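Long-range contact in ribose transcriptional regulator (Enterococcus faecium DO, PDB 4RK1), which binds ribose in its sugar-binding domain and probably acts as a DNA-binding transcriptional repressor of the LacI family: residues E54-R62 / V74-L83. Sequence-based numbering, arbitrary orientation.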
loop_
_atom_site.group_PDB
_atom_site.type_symbol
_atom_site.label_atom_id
_atom_site.label_comp_id
_atom_site.label_asym_id
_atom_site.label_seq_id
_atom_site.Cartn_x
_atom_site.Cartn_y
_atom_site.Cartn_z
ATOM N N GLU B 54 17.907 -0.717 -16.395
ATOM C CA GLU B 54 17.179 -0.106 -17.512
ATOM C C GLU B 54 15.724 -0.575 -17.659
ATOM O O GLU B 54 15.410 -1.423 -18.494
ATOM C CB GLU B 54 17.944 -0.371 -18.810
ATOM C CG GLU B 54 19.315 0.294 -18.853
ATOM C CD GLU B 54 20.337 -0.479 -19.663
ATOM O OE1 GLU B 54 20.032 -1.602 -20.122
ATOM O OE2 GLU B 54 21.459 0.037 -19.836
ATOM N N TYR B 55 14.838 0.014 -16.860
ATOM C CA TYR B 55 13.401 -0.271 -16.940
ATOM C C TYR B 55 12.849 0.024 -18.330
ATOM O O TYR B 55 12.264 -0.846 -18.970
ATOM C CB TYR B 55 12.624 0.545 -15.898
ATOM C CG TYR B 55 12.888 0.120 -14.470
ATOM C CD1 TYR B 55 12.142 -0.895 -13.878
ATOM C CD2 TYR B 55 13.884 0.733 -13.709
ATOM C CE1 TYR B 55 12.380 -1.290 -12.571
ATOM C CE2 TYR B 55 14.130 0.345 -12.401
ATOM C CZ TYR B 55 13.377 -0.667 -11.837
ATOM O OH TYR B 55 13.621 -1.054 -10.540
ATOM N N LEU B 56 13.052 1.250 -18.803
ATOM C CA LEU B 56 12.467 1.680 -20.075
ATOM C C LEU B 56 12.947 0.866 -21.256
ATOM O O LEU B 56 12.143 0.472 -22.111
ATOM C CB LEU B 56 12.756 3.156 -20.346
ATOM C CG LEU B 56 12.005 4.203 -19.539
ATOM C CD1 LEU B 56 12.317 5.577 -20.115
ATOM C CD2 LEU B 56 10.504 3.934 -19.529
ATOM N N ALA B 57 14.255 0.623 -21.311
ATOM C CA ALA B 57 14.847 -0.116 -22.420
ATOM C C ALA B 57 14.248 -1.515 -22.496
ATOM O O ALA B 57 13.802 -1.954 -23.552
ATOM C CB ALA B 57 16.366 -0.192 -22.272
ATOM N N GLU B 58 14.221 -2.207 -21.366
ATOM C CA GLU B 58 13.665 -3.550 -21.330
ATOM C C GLU B 58 12.171 -3.532 -21.685
ATOM O O GLU B 58 11.722 -4.322 -22.501
ATOM C CB GLU B 58 13.902 -4.183 -19.953
ATOM C CG GLU B 58 13.287 -5.562 -19.748
ATOM C CD GLU B 58 13.791 -6.626 -20.720
ATOM O OE1 GLU B 58 14.906 -6.484 -21.270
ATOM O OE2 GLU B 58 13.062 -7.620 -20.929
ATOM N N LEU B 59 11.406 -2.642 -21.065
ATOM C CA LEU B 59 9.962 -2.597 -21.300
ATOM C C LEU B 59 9.623 -2.192 -22.734
ATOM O O LEU B 59 8.684 -2.719 -23.327
ATOM C CB LEU B 59 9.291 -1.661 -20.292
ATOM C CG LEU B 59 9.261 -2.163 -18.838
ATOM C CD1 LEU B 59 8.427 -1.228 -17.977
ATOM C CD2 LEU B 59 8.717 -3.578 -18.759
ATOM N N THR B 60 10.408 -1.273 -23.292
ATOM C CA THR B 60 10.278 -0.894 -24.694
ATOM C C THR B 60 10.518 -2.091 -25.608
ATOM O O THR B 60 9.723 -2.330 -26.514
ATOM C CB THR B 60 11.224 0.278 -25.037
ATOM O OG1 THR B 60 10.896 1.397 -24.204
ATOM C CG2 THR B 60 11.093 0.701 -26.503
ATOM N N ARG B 61 11.575 -2.863 -25.338
ATOM C CA ARG B 61 11.850 -4.100 -26.089
ATOM C C ARG B 61 10.710 -5.104 -25.971
ATOM O O ARG B 61 10.422 -5.821 -26.919
ATOM C CB ARG B 61 13.158 -4.761 -25.641
ATOM C CG ARG B 61 14.417 -4.095 -26.187
ATOM C CD ARG B 61 15.637 -4.986 -26.003
ATOM N NE ARG B 61 15.945 -5.176 -24.588
ATOM C CZ ARG B 61 16.792 -4.433 -23.875
ATOM N NH1 ARG B 61 17.461 -3.425 -24.429
ATOM N NH2 ARG B 61 16.975 -4.706 -22.584
ATOM N N ARG B 62 10.047 -5.132 -24.820
ATOM C CA ARG B 62 8.900 -6.022 -24.624
ATOM C C ARG B 62 7.638 -5.520 -25.351
ATOM O O ARG B 62 6.589 -6.143 -25.252
ATOM C CB ARG B 62 8.604 -6.208 -23.123
ATOM C CG ARG B 62 9.753 -6.743 -22.260
ATOM C CD ARG B 62 9.893 -8.262 -22.282
ATOM N NE ARG B 62 10.182 -8.754 -23.627
ATOM C CZ ARG B 62 11.366 -8.677 -24.239
ATOM N NH1 ARG B 62 11.505 -9.162 -25.470
ATOM N NH2 ARG B 62 12.413 -8.127 -23.642
ATOM N N VAL B 74 13.618 8.055 -13.928
ATOM C CA VAL B 74 13.637 7.846 -15.371
ATOM C C VAL B 74 14.172 9.110 -16.030
ATOM O O VAL B 74 13.527 10.154 -15.990
ATOM C CB VAL B 74 12.218 7.528 -15.896
ATOM C CG1 VAL B 74 12.179 7.513 -17.414
ATOM C CG2 VAL B 74 11.744 6.192 -15.342
ATOM N N SER B 75 15.349 9.001 -16.640
ATOM C CA SER B 75 16.051 10.155 -17.200
ATOM C C SER B 75 15.514 10.583 -18.564
ATOM O O SER B 75 14.884 9.804 -19.283
ATOM C CB SER B 75 17.535 9.827 -17.361
ATOM O OG SER B 75 17.709 8.811 -18.333
ATOM N N THR B 76 15.798 11.832 -18.911
ATOM C CA THR B 76 15.528 12.364 -20.237
ATOM C C THR B 76 16.193 11.508 -21.325
ATOM O O THR B 76 15.558 11.170 -22.325
ATOM C CB THR B 76 15.997 13.824 -20.316
ATOM O OG1 THR B 76 15.204 14.608 -19.421
ATOM C CG2 THR B 76 15.864 14.389 -21.736
ATOM N N ASP B 77 17.459 11.146 -21.118
ATOM C CA ASP B 77 18.192 10.311 -22.076
ATOM C C ASP B 77 17.504 8.967 -22.303
ATOM O O ASP B 77 17.354 8.526 -23.440
ATOM C CB ASP B 77 19.639 10.066 -21.609
ATOM C CG ASP B 77 20.509 11.316 -21.684
ATOM O OD1 ASP B 77 20.174 12.258 -22.438
ATOM O OD2 ASP B 77 21.537 11.357 -20.978
ATOM N N ALA B 78 17.097 8.312 -21.220
ATOM C CA ALA B 78 16.415 7.030 -21.328
ATOM C C ALA B 78 15.088 7.177 -22.075
ATOM O O ALA B 78 14.706 6.293 -22.843
ATOM C CB ALA B 78 16.189 6.425 -19.949
ATOM N N ILE B 79 14.391 8.291 -21.855
ATOM C CA ILE B 79 13.129 8.544 -22.558
ATOM C C ILE B 79 13.375 8.756 -24.057
ATOM O O ILE B 79 12.695 8.167 -24.901
ATOM C CB ILE B 79 12.372 9.738 -21.941
ATOM C CG1 ILE B 79 11.807 9.323 -20.573
ATOM C CG2 ILE B 79 11.234 10.187 -22.857
ATOM C CD1 ILE B 79 11.307 10.471 -19.739
ATOM N N ASN B 80 14.351 9.597 -24.378
ATOM C CA ASN B 80 14.713 9.850 -25.776
ATOM C C ASN B 80 15.143 8.585 -26.491
ATOM O O ASN B 80 14.641 8.265 -27.565
ATOM C CB ASN B 80 15.846 10.866 -25.856
ATOM C CG ASN B 80 15.403 12.262 -25.487
ATOM O OD1 ASN B 80 14.220 12.520 -25.267
ATOM N ND2 ASN B 80 16.353 13.173 -25.421
ATOM N N GLU B 81 16.060 7.850 -25.871
ATOM C CA GLU B 81 16.651 6.673 -26.497
ATOM C C GLU B 81 15.632 5.568 -26.739
ATOM O O GLU B 81 15.708 4.860 -27.739
ATOM C CB GLU B 81 17.813 6.148 -25.637
ATOM C CG GLU B 81 18.471 4.872 -26.152
ATOM C CD GLU B 81 19.073 5.035 -27.538
ATOM O OE1 GLU B 81 19.563 6.137 -27.856
ATOM O OE2 GLU B 81 19.058 4.057 -28.310
ATOM N N ASN B 82 14.666 5.428 -25.836
ATOM C CA ASN B 82 13.744 4.306 -25.899
ATOM C C ASN B 82 12.336 4.690 -26.335
ATOM O O ASN B 82 11.815 4.151 -27.315
ATOM C CB ASN B 82 13.737 3.602 -24.544
ATOM C CG ASN B 82 15.099 3.019 -24.194
ATOM O OD1 ASN B 82 15.541 2.057 -24.817
ATOM N ND2 ASN B 82 15.775 3.605 -23.217
ATOM N N LEU B 83 11.709 5.627 -25.633
ATOM C CA LEU B 83 10.308 5.939 -25.932
ATOM C C LEU B 83 10.142 6.730 -27.235
ATOM O O LEU B 83 9.310 6.390 -28.093
ATOM C CB LEU B 83 9.664 6.680 -24.770
ATOM C CG LEU B 83 9.743 6.031 -23.377
ATOM C CD1 LEU B 83 8.751 6.692 -22.423
ATOM C CD2 LEU B 83 9.526 4.535 -23.437
#
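L56 packs as a knob into the hole formed by A78, I79, N82 and L83. With CG anti to the carbonyl carbon (chi1 -73°), its branch lies against helix 76-83: CD1 meets V74 CG1 at 3.3 Å, a tight methyl-methyl approach, and also touches A78 and I79, whereas CD2 reaches L83 CD2 at 4.1 Å. The L56 side chain crosses those of V74 and L83 at about a right angle. The axes of helix segments 55-61 and 76-83 come within 8.9 Å and run 16° from parallel; both are beta-alpha-beta crossover helices, packed on the same face of the parallel sheet of a Rossmann-like lobe of the periplasmic-binding-protein fold. Strand 66-69 lies between them in sequence, and its F67 touches both L56 and L83. The amide of N82 lies against A57, with OD1 3.3 Å from A57 CA. The bond from N82 ND2 to A78 O (2.9 Å), on a lone pair in the carbonyl plane, restrains the amide's rotation and turns OD1 toward A57. T60 likewise turns its hydroxyl back, OG1 bonding to L56 O at 2.6 Å from 40° above the carbonyl plane, while T60 N approaches from the opposite face. The same OG1 touches L83 CD2 at 3.5 Å, and T60 CG2 rests 3.6 Å from N82 O.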